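Side-chain contacts in INSIG protein homolog (Mycobacterium vanbaalenii PYR-1, PDB 4XU6), which binds diacylglycerol in the membrane as a homotrimeric bacterial member of the INSIG family: residues A38-F41 with P46-F49; A76-G81 with C117-G122; L95-P100 with P152-L157; A137-L142 with P166-F171. One frame throughout, in Å; residues are numbered along the deposited sequence.

Contact 1: residues A38-F41 with P46-F49. With BOG (octyl beta-D-glucopyranoside), chain C.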
# COMPACT_ATOMS: atom_id res chain seq x y z
N ALA A 38 -12.77 -7.18 34.87
CA ALA A 38 -12.07 -7.60 36.09
C ALA A 38 -10.54 -7.59 36.03
O ALA A 38 -9.87 -7.66 37.06
N VAL A 39 -9.96 -7.51 34.83
CA VAL A 39 -8.51 -7.50 34.70
C VAL A 39 -7.98 -6.09 34.46
O VAL A 39 -8.71 -5.24 33.93
CB VAL A 39 -8.02 -8.44 33.58
CG1 VAL A 39 -8.32 -9.89 33.95
CG2 VAL A 39 -8.65 -8.08 32.25
N PRO A 40 -6.73 -5.83 34.86
CA PRO A 40 -6.08 -4.54 34.59
C PRO A 40 -5.90 -4.34 33.09
O PRO A 40 -5.48 -5.28 32.42
CB PRO A 40 -4.71 -4.70 35.24
CG PRO A 40 -4.88 -5.77 36.27
CD PRO A 40 -5.89 -6.70 35.70
N PHE A 41 -6.20 -3.15 32.58
CA PHE A 41 -5.96 -2.84 31.17
C PHE A 41 -4.67 -2.05 31.00
O PHE A 41 -4.25 -1.32 31.90
CB PHE A 41 -7.14 -2.05 30.58
CG PHE A 41 -8.24 -2.93 30.05
CD1 PHE A 41 -8.91 -3.80 30.90
CD2 PHE A 41 -8.61 -2.88 28.70
CE1 PHE A 41 -9.93 -4.61 30.44
CE2 PHE A 41 -9.63 -3.71 28.22
CZ PHE A 41 -10.29 -4.57 29.10
N PRO A 46 -6.64 -5.56 27.62
CA PRO A 46 -6.35 -6.35 28.83
C PRO A 46 -4.86 -6.62 28.88
O PRO A 46 -4.25 -6.85 27.82
CB PRO A 46 -7.09 -7.67 28.58
CG PRO A 46 -8.15 -7.36 27.58
CD PRO A 46 -7.55 -6.26 26.71
N PHE A 47 -4.27 -6.59 30.07
CA PHE A 47 -2.82 -6.66 30.19
C PHE A 47 -2.23 -7.92 29.54
O PHE A 47 -1.08 -7.90 29.11
CB PHE A 47 -2.38 -6.59 31.66
CG PHE A 47 -2.49 -7.90 32.38
CD1 PHE A 47 -3.71 -8.31 32.90
CD2 PHE A 47 -1.38 -8.73 32.52
CE1 PHE A 47 -3.83 -9.52 33.56
CE2 PHE A 47 -1.48 -9.94 33.17
CZ PHE A 47 -2.70 -10.34 33.69
N TRP A 48 -3.02 -8.99 29.48
CA TRP A 48 -2.52 -10.25 28.91
C TRP A 48 -2.42 -10.23 27.39
O TRP A 48 -1.75 -11.07 26.80
CB TRP A 48 -3.35 -11.46 29.37
CG TRP A 48 -4.84 -11.33 29.20
CD1 TRP A 48 -5.76 -11.07 30.19
CD2 TRP A 48 -5.59 -11.46 27.99
NE1 TRP A 48 -7.03 -11.04 29.66
CE2 TRP A 48 -6.95 -11.27 28.30
CE3 TRP A 48 -5.24 -11.71 26.65
CZ2 TRP A 48 -7.96 -11.32 27.34
CZ3 TRP A 48 -6.24 -11.77 25.70
CH2 TRP A 48 -7.58 -11.57 26.05
N PHE A 49 -3.12 -9.29 26.75
CA PHE A 49 -3.09 -9.22 25.29
C PHE A 49 -1.68 -8.94 24.72
O PHE A 49 -1.18 -9.74 23.90
CB PHE A 49 -4.14 -8.23 24.74
CG PHE A 49 -4.08 -8.07 23.25
CD1 PHE A 49 -4.61 -9.05 22.42
CD2 PHE A 49 -3.45 -6.97 22.67
CE1 PHE A 49 -4.53 -8.94 21.03
CE2 PHE A 49 -3.37 -6.85 21.28
CZ PHE A 49 -3.92 -7.84 20.46
C1 BOG C . -7.86 -13.88 33.30
O1 BOG C . -6.52 -13.56 33.64
C2 BOG C . -8.77 -13.65 34.50
O2 BOG C . -8.33 -14.44 35.61
C3 BOG C . -10.19 -14.03 34.12
O3 BOG C . -11.08 -13.86 35.22
C4 BOG C . -10.62 -13.14 32.96
O4 BOG C . -11.95 -13.49 32.54
C5 BOG C . -9.66 -13.32 31.79
O5 BOG C . -8.29 -13.10 32.18
C6 BOG C . -10.02 -12.39 30.63
O6 BOG C . -9.54 -11.07 30.90
C1' BOG C . -5.59 -14.28 32.85
C2' BOG C . -4.19 -13.79 33.20
C3' BOG C . -3.15 -14.82 32.75
C4' BOG C . -1.74 -14.27 32.89
C5' BOG C . -0.91 -14.66 31.68
C6' BOG C . -1.66 -14.27 30.41
C7' BOG C . -1.06 -14.87 29.15
C8' BOG C . 0.45 -14.98 29.24
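A short antiparallel hairpin, formed by strands 41-42 and 45-46, leads into the membrane helix 48-64, and the contact of Phe41 with Pro46 closes it. These two residues form a non-hydrogen-bonded pair with their CA atoms 4.2 Å apart. The CB of Phe41 leads away from Pro46, but the ring swings back alongside the proline. Pro46 N stands 3.4 Å above the plane of the Phe41 ring, near the rim, and Pro46 CG makes an off-centre CH-pi contact 4.3 Å from the ring centroid. One residue further out, Phe47 N donates to Pro40 O over 3.0 Å, with an N-H...O angle of 145°. The same oxygen touches the edge of the Phe47 ring, whose CG sits between its backbone N and carbonyl carbon (chi1 81°), laying the ring along Pro40. Val39 CG2 is 4.0 Å from Pro46 CB and lies near Trp48 NE1. The indole takes Pro46 CB over one face and donates from NE1 to O6 of an octyl glucoside over 2.8 Å at 162°, a nearly straight bond. Around the hairpin, Pro46 rests on Tyr34 of strand 32-34, and Phe49 of helix 48-64, which lines the tridecanoic acid pocket, touches Ala19 and Asp23 of helix 5-29.

Contact 2: residues A76-G81 with C117-G122; sequences ACQALG and CVLGDG. Unlike the reference sequence in segment 76-81: Cys77 (reference Arg). With BOG (octyl beta-D-glucopyranoside), chain D; BOG (octyl beta-D-glucopyranoside), chain B.
Two transmembrane helices, 76-96 and 101-119, come together where the first begins and the second ends, and Leu119 meets Gln78 there. The evidence is a small van der Waals contact: 110 Å² is buried, and the closest CA atoms, those of Gln78 and Leu119, are 6.7 Å apart. Leu119 forks against the other helix. Both its methyls lie against Gln78 O, CD1 at 3.7 Å and CD2 at 3.8 Å, and CD2 also packs on Gln78 CB. The side chains run antiparallel past one another. With Gln78 CG anti to its carbonyl carbon (chi1 -77°), the aliphatic part flanks the leucine, and the amide oxygen OE1 accepts from Thr75 N. Gly81 offers bare backbone: its C is 4.4 Å from Leu119 CD1, and its CA is 3.8 Å from C5' of an octyl glucoside. That alkyl chain runs between the helices, also passing Leu119 CD1. Past the leucine, Asp121 caps the next helix through Gly124 N and forms a salt bridge with Arg64. Cys77 is an engineered cysteine that packs on Trp116 of a neighbouring subunit, while Cys117 packs on Cys77 of the other neighbour. The whole is intrachain helix packing within the transmembrane bundle of this INSIG homologue, beside the trimer interface.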
# COMPACT_ATOMS: atom_id res chain seq x y z
N ALA A 76 18.42 -5.05 8.70
CA ALA A 76 17.56 -4.29 9.61
C ALA A 76 16.42 -3.58 8.86
O ALA A 76 15.33 -3.43 9.41
CB ALA A 76 18.38 -3.28 10.40
N CYS A 77 16.67 -3.14 7.63
CA CYS A 77 15.61 -2.44 6.90
C CYS A 77 14.54 -3.39 6.38
O CYS A 77 13.38 -3.00 6.21
CB CYS A 77 16.17 -1.61 5.76
SG CYS A 77 16.11 0.15 6.12
N GLN A 78 14.93 -4.64 6.12
CA GLN A 78 13.93 -5.64 5.76
C GLN A 78 13.04 -5.87 6.96
O GLN A 78 11.82 -5.97 6.83
CB GLN A 78 14.59 -6.96 5.32
CG GLN A 78 15.14 -6.91 3.90
CD GLN A 78 16.14 -8.02 3.61
OE1 GLN A 78 16.48 -8.81 4.49
NE2 GLN A 78 16.61 -8.09 2.37
N ALA A 79 13.65 -5.94 8.13
CA ALA A 79 12.88 -6.16 9.35
C ALA A 79 11.99 -4.96 9.68
O ALA A 79 10.84 -5.13 10.05
CB ALA A 79 13.80 -6.48 10.53
N LEU A 80 12.54 -3.75 9.56
CA LEU A 80 11.74 -2.55 9.81
C LEU A 80 10.59 -2.46 8.81
O LEU A 80 9.46 -2.18 9.19
CB LEU A 80 12.61 -1.29 9.73
CG LEU A 80 11.86 0.05 9.79
CD1 LEU A 80 11.01 0.19 11.06
CD2 LEU A 80 12.84 1.23 9.67
N GLY A 81 10.90 -2.72 7.54
CA GLY A 81 9.89 -2.70 6.50
C GLY A 81 8.80 -3.73 6.76
O GLY A 81 7.63 -3.46 6.51
N CYS A 117 6.15 -12.10 -0.53
CA CYS A 117 6.94 -12.08 -1.77
C CYS A 117 8.21 -11.24 -1.63
O CYS A 117 9.27 -11.61 -2.13
CB CYS A 117 6.12 -11.56 -2.94
SG CYS A 117 4.88 -12.74 -3.52
N VAL A 118 8.09 -10.11 -0.93
CA VAL A 118 9.22 -9.20 -0.78
C VAL A 118 10.25 -9.72 0.23
O VAL A 118 11.46 -9.62 0.01
CB VAL A 118 8.75 -7.78 -0.37
CG1 VAL A 118 9.94 -6.87 -0.08
CG2 VAL A 118 7.86 -7.18 -1.46
N LEU A 119 9.76 -10.28 1.33
CA LEU A 119 10.61 -10.50 2.51
C LEU A 119 10.75 -11.95 2.95
O LEU A 119 11.70 -12.30 3.66
CB LEU A 119 10.04 -9.72 3.70
CG LEU A 119 9.94 -8.21 3.57
CD1 LEU A 119 9.23 -7.68 4.79
CD2 LEU A 119 11.32 -7.61 3.45
N GLY A 120 9.81 -12.80 2.55
CA GLY A 120 9.74 -14.13 3.13
C GLY A 120 10.45 -15.22 2.34
O GLY A 120 10.86 -15.01 1.19
N ASP A 121 10.59 -16.38 2.96
CA ASP A 121 11.04 -17.57 2.25
C ASP A 121 10.10 -18.73 2.58
O ASP A 121 9.05 -18.51 3.19
CB ASP A 121 12.51 -17.89 2.57
CG ASP A 121 12.77 -18.14 4.06
OD1 ASP A 121 11.85 -17.99 4.88
OD2 ASP A 121 13.92 -18.47 4.41
N GLY A 122 10.46 -19.94 2.17
CA GLY A 122 9.61 -21.10 2.44
C GLY A 122 9.33 -21.34 3.92
O GLY A 122 8.19 -21.42 4.32
C1 BOG D . 15.94 -3.51 0.55
O1 BOG D . 14.53 -3.37 0.55
C2 BOG D . 16.57 -2.20 0.09
O2 BOG D . 15.98 -1.75 -1.14
C3 BOG D . 18.06 -2.41 -0.07
O3 BOG D . 18.68 -1.15 -0.36
C4 BOG D . 18.69 -2.97 1.20
O4 BOG D . 19.85 -3.74 0.85
C5 BOG D . 17.80 -3.86 2.07
O5 BOG D . 16.38 -3.75 1.88
C6 BOG D . 18.08 -3.40 3.49
O6 BOG D . 18.30 -1.98 3.49
C1' BOG D . 13.99 -3.71 1.83
C2' BOG D . 12.50 -3.96 1.65
C3' BOG D . 11.74 -3.38 2.83
C4' BOG D . 10.32 -3.03 2.39
C5' BOG D . 9.31 -4.02 2.95
C6' BOG D . 8.02 -3.97 2.16
C7' BOG D . 7.03 -5.00 2.69
C8' BOG D . 5.76 -4.97 1.87
C1 BOG B . 11.74 -10.09 -5.19
O1 BOG B . 10.70 -9.17 -4.92
C2 BOG B . 12.25 -10.68 -3.89
O2 BOG B . 12.58 -9.64 -2.95
C3 BOG B . 13.47 -11.52 -4.19
O3 BOG B . 13.88 -12.20 -2.98
C4 BOG B . 13.18 -12.58 -5.25
O4 BOG B . 14.39 -12.89 -5.95
C5 BOG B . 12.12 -12.23 -6.29
O5 BOG B . 11.21 -11.16 -5.96
C6 BOG B . 11.29 -13.49 -6.43
O6 BOG B . 11.18 -14.12 -5.15
C1' BOG B . 9.52 -9.50 -5.65
C2' BOG B . 8.61 -8.28 -5.65
C3' BOG B . 7.17 -8.71 -5.47
C4' BOG B . 6.38 -7.58 -4.83
C5' BOG B . 5.47 -6.90 -5.84
C6' BOG B . 5.05 -5.53 -5.35
C7' BOG B . 4.18 -4.83 -6.39
C8' BOG B . 3.81 -3.44 -5.91

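Contact 3: residues L95-P100 with P152-L157; sequences LVHAFP and PDSDGL
Ser154 brings its hydroxyl up to the edge of the His97 ring, near the ring plane, while bonding to the backbone of the same residue. OG lies 3.6 Å from His97 CD2 and donates to His97 O over 3.0 Å. The C=O...OG angle is 119° and the donor stands 52° out of the carbonyl plane, so the hydroxyl arrives from above it and not on a lone pair. The serine torsion is unusual: chi1 of -31° is well short of staggered, and it leaves OG able to meet carbonyl and ring edge together. On the histidine, CG sits between the backbone N and the carbonyl carbon, which turns CD2 toward Ser154 OG. Its ND1 bonds to Ala94 O, and the ring meets His151 edge-to-face. His97 lies in a type I turn from Val96 to Phe99. Its side chain is about 6 Å from that of His26, and Ser154's about 5 Å from that of Tyr150, both diacylglycerol-binding residues. Two waters extend the contact. The first donates to Ala98 O over 2.6 Å and to Asp153 OD2 over 2.9 Å; the second donates to Asp153 O over 2.8 Å and, in a long bond of 3.3 Å, to Phe99 O. The chemistry implies that this turn is tied to the loop before helix 164-184 by polar links, direct where His97 and Ser154 are buried and water-mediated at exposed Asp153.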
# COMPACT_ATOMS: atom_id res chain seq x y z
N LEU A 95 -9.64 0.54 9.99
CA LEU A 95 -10.28 1.56 9.16
C LEU A 95 -11.36 1.00 8.25
O LEU A 95 -12.34 1.69 7.97
CB LEU A 95 -9.23 2.30 8.31
CG LEU A 95 -8.10 2.98 9.07
CD1 LEU A 95 -7.12 3.66 8.11
CD2 LEU A 95 -8.64 3.98 10.07
N VAL A 96 -11.20 -0.23 7.77
CA VAL A 96 -12.10 -0.74 6.74
C VAL A 96 -13.04 -1.84 7.22
O VAL A 96 -13.77 -2.41 6.42
CB VAL A 96 -11.31 -1.23 5.48
CG1 VAL A 96 -10.43 -0.11 4.93
CG2 VAL A 96 -10.47 -2.48 5.79
N HIS A 97 -13.02 -2.14 8.52
CA HIS A 97 -13.76 -3.30 9.04
C HIS A 97 -15.27 -3.30 8.74
O HIS A 97 -15.88 -4.37 8.68
CB HIS A 97 -13.56 -3.46 10.55
CG HIS A 97 -14.37 -2.49 11.35
ND1 HIS A 97 -13.92 -1.22 11.67
CD2 HIS A 97 -15.62 -2.59 11.89
CE1 HIS A 97 -14.85 -0.59 12.37
NE2 HIS A 97 -15.89 -1.40 12.51
N ALA A 98 -15.87 -2.12 8.57
CA ALA A 98 -17.32 -2.04 8.34
C ALA A 98 -17.73 -2.32 6.89
O ALA A 98 -18.93 -2.39 6.58
CB ALA A 98 -17.87 -0.68 8.81
N PHE A 99 -16.75 -2.48 6.01
CA PHE A 99 -17.01 -2.72 4.59
C PHE A 99 -17.31 -4.20 4.33
O PHE A 99 -17.05 -5.03 5.20
CB PHE A 99 -15.81 -2.25 3.75
CG PHE A 99 -15.75 -0.76 3.56
CD1 PHE A 99 -16.45 -0.15 2.52
CD2 PHE A 99 -14.98 0.03 4.40
CE1 PHE A 99 -16.39 1.23 2.35
CE2 PHE A 99 -14.91 1.40 4.23
CZ PHE A 99 -15.63 2.01 3.20
N PRO A 100 -17.84 -4.54 3.13
CA PRO A 100 -18.19 -5.94 2.87
C PRO A 100 -17.01 -6.91 3.00
O PRO A 100 -15.88 -6.55 2.66
CB PRO A 100 -18.72 -5.90 1.43
CG PRO A 100 -19.32 -4.51 1.30
CD PRO A 100 -18.35 -3.64 2.07
N PRO A 152 -20.49 -6.85 14.48
CA PRO A 152 -21.32 -7.84 13.78
C PRO A 152 -21.06 -7.90 12.28
O PRO A 152 -21.36 -8.91 11.65
CB PRO A 152 -22.75 -7.35 14.06
CG PRO A 152 -22.64 -6.58 15.33
CD PRO A 152 -21.29 -5.91 15.29
N ASP A 153 -20.50 -6.84 11.70
CA ASP A 153 -20.17 -6.88 10.28
C ASP A 153 -18.73 -7.36 10.02
O ASP A 153 -18.26 -7.34 8.88
CB ASP A 153 -20.46 -5.54 9.60
CG ASP A 153 -21.96 -5.27 9.47
OD1 ASP A 153 -22.73 -6.26 9.40
OD2 ASP A 153 -22.36 -4.09 9.44
N SER A 154 -18.06 -7.84 11.06
CA SER A 154 -16.71 -8.39 10.92
C SER A 154 -16.53 -9.66 11.74
O SER A 154 -15.48 -9.85 12.35
CB SER A 154 -15.66 -7.37 11.38
OG SER A 154 -16.10 -6.04 11.15
N ASP A 155 -17.54 -10.53 11.76
CA ASP A 155 -17.44 -11.73 12.61
C ASP A 155 -17.71 -13.04 11.88
O ASP A 155 -18.07 -14.04 12.51
CB ASP A 155 -18.38 -11.59 13.82
CG ASP A 155 -19.84 -11.50 13.43
OD1 ASP A 155 -20.16 -11.49 12.22
OD2 ASP A 155 -20.69 -11.43 14.35
N GLY A 156 -17.51 -13.04 10.56
CA GLY A 156 -17.87 -14.17 9.71
C GLY A 156 -17.10 -15.48 9.88
O GLY A 156 -17.56 -16.50 9.37
N LEU A 157 -15.95 -15.45 10.55
CA LEU A 157 -15.16 -16.66 10.76
C LEU A 157 -15.40 -17.20 12.17
O LEU A 157 -14.59 -17.01 13.07
CB LEU A 157 -13.66 -16.39 10.54
CG LEU A 157 -12.65 -17.54 10.71
CD1 LEU A 157 -12.92 -18.65 9.70
CD2 LEU A 157 -11.20 -17.07 10.59
O HOH W 1 -21.24 -2.00 7.74
O HOH W 2 -19.41 -6.95 6.36

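Contact 4: residues A137-L142 with P166-F171. With TDA (N-tridecanoic acid), chain E; TDA (N-tridecanoic acid), chain F.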
# COMPACT_ATOMS: atom_id res chain seq x y z
N ALA A 137 -7.75 -19.40 15.96
CA ALA A 137 -8.32 -20.42 16.85
C ALA A 137 -8.41 -19.91 18.29
O ALA A 137 -9.43 -20.09 18.95
CB ALA A 137 -7.50 -21.71 16.77
N VAL A 138 -7.33 -19.31 18.78
CA VAL A 138 -7.32 -18.70 20.11
C VAL A 138 -8.40 -17.62 20.22
O VAL A 138 -9.14 -17.57 21.21
CB VAL A 138 -5.94 -18.11 20.46
CG1 VAL A 138 -6.02 -17.24 21.70
CG2 VAL A 138 -4.91 -19.22 20.64
N GLU A 139 -8.52 -16.77 19.21
CA GLU A 139 -9.53 -15.72 19.22
C GLU A 139 -10.94 -16.28 19.23
O GLU A 139 -11.82 -15.78 19.94
CB GLU A 139 -9.34 -14.75 18.04
CG GLU A 139 -8.04 -13.94 18.14
CD GLU A 139 -8.13 -12.61 17.43
OE1 GLU A 139 -9.23 -12.03 17.38
OE2 GLU A 139 -7.09 -12.15 16.93
N ILE A 140 -11.18 -17.32 18.44
CA ILE A 140 -12.50 -17.93 18.38
C ILE A 140 -12.90 -18.47 19.76
O ILE A 140 -14.04 -18.30 20.20
CB ILE A 140 -12.57 -19.03 17.30
CG1 ILE A 140 -12.61 -18.40 15.90
CG2 ILE A 140 -13.79 -19.94 17.50
CD1 ILE A 140 -12.18 -19.37 14.78
N ALA A 141 -11.96 -19.11 20.44
CA ALA A 141 -12.21 -19.63 21.79
C ALA A 141 -12.49 -18.50 22.78
O ALA A 141 -13.40 -18.61 23.60
CB ALA A 141 -11.03 -20.46 22.28
N LEU A 142 -11.70 -17.43 22.72
CA LEU A 142 -11.89 -16.28 23.61
C LEU A 142 -13.24 -15.60 23.39
O LEU A 142 -13.90 -15.19 24.35
CB LEU A 142 -10.73 -15.28 23.46
CG LEU A 142 -9.39 -15.69 24.07
CD1 LEU A 142 -8.29 -14.76 23.62
CD2 LEU A 142 -9.45 -15.71 25.58
N PRO A 166 -5.11 -13.86 6.89
CA PRO A 166 -3.91 -13.29 6.27
C PRO A 166 -3.16 -12.31 7.18
O PRO A 166 -1.95 -12.13 6.99
CB PRO A 166 -4.46 -12.56 5.03
CG PRO A 166 -5.91 -12.32 5.32
CD PRO A 166 -6.34 -13.50 6.15
N LEU A 167 -3.83 -11.68 8.15
CA LEU A 167 -3.11 -10.78 9.05
C LEU A 167 -2.10 -11.56 9.90
O LEU A 167 -0.94 -11.17 9.98
CB LEU A 167 -4.07 -9.97 9.94
CG LEU A 167 -3.46 -9.04 10.99
CD1 LEU A 167 -2.54 -8.01 10.35
CD2 LEU A 167 -4.57 -8.35 11.83
N TYR A 168 -2.54 -12.65 10.51
CA TYR A 168 -1.64 -13.49 11.30
C TYR A 168 -0.56 -14.11 10.41
O TYR A 168 0.60 -14.22 10.82
CB TYR A 168 -2.41 -14.59 12.04
CG TYR A 168 -3.01 -14.15 13.37
CD1 TYR A 168 -2.19 -13.90 14.47
CD2 TYR A 168 -4.38 -14.00 13.53
CE1 TYR A 168 -2.72 -13.50 15.70
CE2 TYR A 168 -4.94 -13.59 14.77
CZ TYR A 168 -4.08 -13.35 15.84
OH TYR A 168 -4.58 -12.95 17.07
N PHE A 169 -0.92 -14.49 9.19
CA PHE A 169 0.08 -15.06 8.28
C PHE A 169 1.24 -14.08 8.06
O PHE A 169 2.40 -14.46 8.18
CB PHE A 169 -0.55 -15.44 6.93
CG PHE A 169 0.46 -15.91 5.91
CD1 PHE A 169 0.89 -17.24 5.90
CD2 PHE A 169 1.01 -15.02 5.00
CE1 PHE A 169 1.84 -17.67 4.97
CE2 PHE A 169 1.96 -15.44 4.06
CZ PHE A 169 2.38 -16.76 4.05
N ALA A 170 0.92 -12.83 7.74
CA ALA A 170 1.94 -11.81 7.55
C ALA A 170 2.76 -11.60 8.82
O ALA A 170 3.97 -11.44 8.75
CB ALA A 170 1.31 -10.48 7.09
N PHE A 171 2.10 -11.59 9.96
CA PHE A 171 2.78 -11.53 11.26
C PHE A 171 3.82 -12.66 11.40
O PHE A 171 4.98 -12.41 11.73
CB PHE A 171 1.71 -11.55 12.38
CG PHE A 171 2.27 -11.83 13.77
CD1 PHE A 171 3.36 -11.12 14.27
CD2 PHE A 171 1.66 -12.78 14.58
CE1 PHE A 171 3.85 -11.37 15.55
CE2 PHE A 171 2.14 -13.05 15.86
CZ PHE A 171 3.22 -12.34 16.36
O21 TDA E . -7.31 -8.68 15.90
O22 TDA E . -7.56 -9.31 18.13
C21 TDA E . -6.80 -9.19 17.17
C22 TDA E . -5.34 -9.51 17.34
C23 TDA E . -4.63 -9.62 15.98
C24 TDA E . -3.12 -9.79 16.16
C25 TDA E . -2.43 -10.01 14.82
C26 TDA E . -0.91 -10.15 14.97
C27 TDA E . -0.34 -8.80 15.37
C28 TDA E . 1.16 -8.83 15.51
C29 TDA E . 1.64 -7.50 16.07
C30 TDA E . 3.16 -7.54 16.15
C31 TDA E . 3.75 -7.57 14.75
C32 TDA E . 5.26 -7.42 14.79
C33 TDA E . 5.91 -8.01 13.54
C21 TDA F . -6.75 -12.10 21.47
C22 TDA F . -5.79 -13.27 21.47
C23 TDA F . -4.58 -13.00 20.59
C24 TDA F . -3.70 -14.25 20.51
C25 TDA F . -2.50 -14.06 19.60
C26 TDA F . -1.88 -15.39 19.20
C27 TDA F . -1.58 -16.24 20.43
C28 TDA F . -1.14 -17.64 20.04
C29 TDA F . 0.21 -17.96 20.68
C30 TDA F . 0.10 -17.89 22.20
C31 TDA F . 1.49 -17.74 22.81
C32 TDA F . 2.47 -18.74 22.20
C33 TDA F . 3.72 -18.88 23.06
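Glu139 meets Tyr168 between helices 122-144 and 164-184, in a pocket that holds two tridecanoic acid chains. Before the glutamate comes Val138, which faces the hydrocarbon of one tridecanoic acid: CG1 lies 4.0 Å from its C24. Glu139 itself leaves the helix with CG anti to the carbonyl carbon (chi1 -67°) and an extended chain beyond, which carries the carboxylate out to the Tyr168 hydroxyl. There Tyr168 OH donates to Glu139 OE2 over 2.6 Å; OE2 accepts it on its anti lone pair, away from OE1. The oxygen arrives at the edge of the phenol, in the ring plane, although carboxylate and ring planes are 77° apart. The second oxygen, OE1, is hydrogen-bonded to Tyr150, a diacylglycerol-binding residue, so both carboxylate oxygens of this buried acid have phenol partners. The carboxyl end of the other tridecanoic acid is modelled very close to Glu139 OE2, an approach tight enough to be doubtful. One helical turn after Val138, Leu142 returns to the first lipid, its CD1 3.6 Å from C22.

On the second helix, Tyr168 sits between the two lipids, its OH 3.5 Å from C25 of the first and equally far from C23 of the other. Its ring takes C25 of that other chain over one face, 3.6 Å above the plane, and Phe171 receives C28 of the same chain over a face, 3.4 Å above. An acid and phenols near the lipid head, with aromatic faces along its tail, form an amphipathic lipid-binding pocket, consistent with the diacylglycerol site of this INSIG homologue.

How the contacts relate
Along the chain contact 1 closes first, and contacts 2, 3 and 4 follow with overlapping spans: contact 3 alternates with contacts 2 and 4, while contact 2 closes before contact 4 opens. Contact 4 lies nearest the chain centre, about 8 Å from it. It touches contact 1 through Trp48 and Leu142, and contact 3 through Leu157 and Ile140, their centres being about 19 and 15 Å away. Contacts 1 and 2 lie on opposite sides of the chain centre, about 32 Å apart. Helix 76-96 connects contacts 2 and 3. The central lipid pocket is therefore bordered by contacts where loops meet helix ends; contact 2 does not touch it (nearest atoms about 7 Å), and contacts 2 and 3 both adjoin other subunits.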